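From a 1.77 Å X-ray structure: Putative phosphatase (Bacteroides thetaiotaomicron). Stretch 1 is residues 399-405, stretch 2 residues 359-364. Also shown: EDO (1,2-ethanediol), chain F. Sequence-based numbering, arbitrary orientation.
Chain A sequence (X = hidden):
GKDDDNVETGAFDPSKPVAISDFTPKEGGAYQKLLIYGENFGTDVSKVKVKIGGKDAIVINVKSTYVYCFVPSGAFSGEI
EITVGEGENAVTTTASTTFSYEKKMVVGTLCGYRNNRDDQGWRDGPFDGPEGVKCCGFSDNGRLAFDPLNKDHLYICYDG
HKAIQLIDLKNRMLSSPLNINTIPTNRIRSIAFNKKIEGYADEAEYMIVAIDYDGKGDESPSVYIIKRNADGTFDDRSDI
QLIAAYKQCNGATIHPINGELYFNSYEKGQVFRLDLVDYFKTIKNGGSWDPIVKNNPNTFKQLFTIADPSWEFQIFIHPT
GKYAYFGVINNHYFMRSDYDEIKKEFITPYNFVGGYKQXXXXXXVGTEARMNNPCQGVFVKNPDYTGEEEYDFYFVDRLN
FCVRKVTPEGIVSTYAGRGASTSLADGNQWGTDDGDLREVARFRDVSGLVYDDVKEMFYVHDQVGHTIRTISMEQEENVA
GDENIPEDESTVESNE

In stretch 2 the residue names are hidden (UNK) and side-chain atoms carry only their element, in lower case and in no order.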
# COMPACT_ATOMS: atom_id res chain seq x y z
N LEU A 399 23.72 -0.52 2.08
CA LEU A 399 24.13 0.81 2.53
C LEU A 399 22.96 1.68 2.99
O LEU A 399 23.16 2.83 3.37
CB LEU A 399 24.99 1.50 1.46
CG LEU A 399 26.39 0.89 1.30
CD1 LEU A 399 27.19 1.57 0.18
CD2 LEU A 399 27.19 0.93 2.63
N ASN A 400 21.75 1.13 2.94
CA ASN A 400 20.58 1.81 3.50
C ASN A 400 20.13 1.16 4.82
O ASN A 400 19.10 1.53 5.37
CB ASN A 400 19.44 1.87 2.50
CG ASN A 400 19.74 2.81 1.35
OD1 ASN A 400 20.39 3.84 1.54
ND2 ASN A 400 19.27 2.46 0.15
N PHE A 401 20.89 0.18 5.31
CA PHE A 401 20.68 -0.41 6.63
C PHE A 401 19.25 -0.93 6.89
O PHE A 401 18.70 -0.73 7.99
CB PHE A 401 21.04 0.63 7.70
CG PHE A 401 22.23 1.51 7.33
CD1 PHE A 401 23.49 0.97 7.13
CD2 PHE A 401 22.07 2.89 7.22
CE1 PHE A 401 24.58 1.78 6.81
CE2 PHE A 401 23.15 3.72 6.89
CZ PHE A 401 24.41 3.17 6.69
N CYS A 402 18.67 -1.59 5.91
CA CYS A 402 17.30 -2.09 6.05
C CYS A 402 16.96 -3.26 5.14
O CYS A 402 17.71 -3.61 4.22
CB CYS A 402 16.33 -0.93 5.79
SG CYS A 402 16.41 -0.26 4.10
N VAL A 403 15.82 -3.88 5.44
CA VAL A 403 15.23 -4.91 4.61
C VAL A 403 14.13 -4.20 3.80
O VAL A 403 13.28 -3.50 4.39
CB VAL A 403 14.59 -6.04 5.44
CG1 VAL A 403 13.92 -7.07 4.53
CG2 VAL A 403 15.65 -6.73 6.35
N ARG A 404 14.17 -4.32 2.48
CA ARG A 404 13.14 -3.75 1.58
C ARG A 404 12.25 -4.87 1.05
O ARG A 404 12.65 -6.05 1.03
CB ARG A 404 13.76 -3.02 0.37
CG ARG A 404 14.90 -2.04 0.62
CD ARG A 404 14.50 -0.65 1.11
NE ARG A 404 13.77 0.18 0.14
CZ ARG A 404 14.32 0.91 -0.84
NH1 ARG A 404 15.63 0.90 -1.06
NH2 ARG A 404 13.53 1.64 -1.64
N LYS A 405 11.05 -4.50 0.61
CA LYS A 405 10.06 -5.40 0.04
C LYS A 405 9.74 -4.96 -1.39
O LYS A 405 9.64 -3.76 -1.65
CB LYS A 405 8.77 -5.36 0.87
CG LYS A 405 7.63 -6.23 0.34
CD LYS A 405 6.37 -6.02 1.17
CE LYS A 405 5.14 -6.61 0.52
NZ LYS A 405 3.89 -6.23 1.25
N UNK A 359 22.75 5.15 -7.13
CA UNK A 359 22.51 4.81 -5.74
C UNK A 359 21.60 5.82 -5.04
O UNK A 359 21.58 7.00 -5.40
o UNK A 359 24.50 5.97 -4.92
c UNK A 359 23.83 4.72 -4.96
N UNK A 360 20.85 5.35 -4.06
CA UNK A 360 19.98 6.22 -3.26
C UNK A 360 19.10 5.43 -2.31
O UNK A 360 19.28 4.23 -2.13
N UNK A 361 18.15 6.14 -1.70
CA UNK A 361 17.15 5.52 -0.85
C UNK A 361 15.79 6.16 -1.15
O UNK A 361 15.53 7.31 -0.78
c UNK A 361 16.39 5.14 1.52
c UNK A 361 15.04 3.29 2.31
o UNK A 361 13.31 3.67 3.91
c UNK A 361 16.07 3.79 1.52
c UNK A 361 14.34 4.15 3.12
c UNK A 361 14.63 5.50 3.14
c UNK A 361 15.66 5.99 2.34
c UNK A 361 17.50 5.66 0.63
N UNK A 362 14.94 5.43 -1.87
CA UNK A 362 13.62 5.93 -2.21
C UNK A 362 12.65 4.81 -2.49
O UNK A 362 12.87 3.99 -3.40
c UNK A 362 13.68 6.85 -3.45
n UNK A 362 9.43 10.47 -5.31
c UNK A 362 12.38 8.28 -5.07
c UNK A 362 10.65 10.06 -4.98
n UNK A 362 11.07 8.85 -5.37
n UNK A 362 11.44 10.87 -4.28
c UNK A 362 12.33 7.45 -3.81
N UNK A 363 11.59 4.76 -1.70
CA UNK A 363 10.51 3.84 -1.93
C UNK A 363 9.64 4.43 -3.04
O UNK A 363 9.20 5.58 -2.94
o UNK A 363 11.27 1.86 -0.09
c UNK A 363 9.72 3.59 -0.65
o UNK A 363 10.36 2.98 1.56
c UNK A 363 10.51 2.75 0.35
N UNK A 364 9.45 3.66 -4.10
CA UNK A 364 8.69 4.08 -5.27
C UNK A 364 8.44 2.84 -6.15
O UNK A 364 8.75 1.71 -5.74
c UNK A 364 9.45 5.17 -6.03
o UNK A 364 8.95 7.31 -6.91
o UNK A 364 7.43 5.76 -7.20
c UNK A 364 8.54 6.15 -6.77
C1 EDO F . 10.95 6.48 2.62
O1 EDO F . 10.10 5.32 2.57
C2 EDO F . 11.86 6.56 1.39
O2 EDO F . 11.11 6.79 0.19

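Position 359 carries one carbon and then one oxygen, unbranched. An oxygen on the CB with no methyl beside it is serine, so this is Ser-359. Its chi1 is in the p well, and its side chain makes no contact with stretch 1.

Position 360 has no side-chain atoms at all, which makes it Gly-360. Its contribution is backbone: ND2 of Asn-400 donates to O of Gly-360 at 2.9 Å, with a nearly straight N-H...O angle of 164°. An ideal CB here would point away from stretch 1 and meet none of it within 5.5 Å, so this contact alone does not account for the glycine.

Position 361 shows one carbon leading into a ring of six carbons that bears a single oxygen. Its CB lies 3.5 Å from OD1 of Asn-400, and the ring passes close to Cys-402 and Arg-404. A six-carbon ring with one oxygen opposite its attachment point is tyrosine. In Tyr-361, CE1 lies 4.2 Å from SG of Cys-402, an oblique sulfur-aromatic approach, while CD1 sits over one face of the Arg-404 guanidinium, 3.9 Å from NH1.

At position 362 three carbons run to a nitrogen, then to a carbon carrying two more nitrogens: a guanidinium, hence Arg-362. The CA-to-CB bond points away from stretch 1, and the extended chain runs toward position 364. What it offers across the contact is its carbonyl, since NH2 of Arg-404 makes a weak hydrogen bond to O of Arg-362 at 3.0 Å.

Position 363 has two carbons, the second carrying two oxygens. One oxygen reaches the Arg-404 guanidinium, and so short a carboxylate is aspartate. In Asp-363, OD1 accepts from NH2 of Arg-404 at 2.7 Å in a salt bridge and, weakly, from NE of Arg-404 at 3.0 Å. OD2 accepts from O1 of the ethanediol at 2.6 Å.

Position 364 repeats that pattern, two carbons and a pair of oxygens, so it is Asp-364. Its CA-to-CB bond points away from stretch 1, which it does not touch. NE of Arg-362 donates to OD2 of Asp-364 at 3.0 Å, in a salt bridge.

The contact is small, 248 Å² in all, and rests on two polar anchors. Asn-400 reads a backbone carbonyl; Arg-404, buried, has Asp-363 OD1 and the Arg-362 carbonyl near its guanidinium plane and the tyrosine over one face. The rule is economical: a buried charge meets a carboxylate and a carbonyl near its plane, while an aromatic covers a face.

Stretch 2, residues 359-364: SGYRDD
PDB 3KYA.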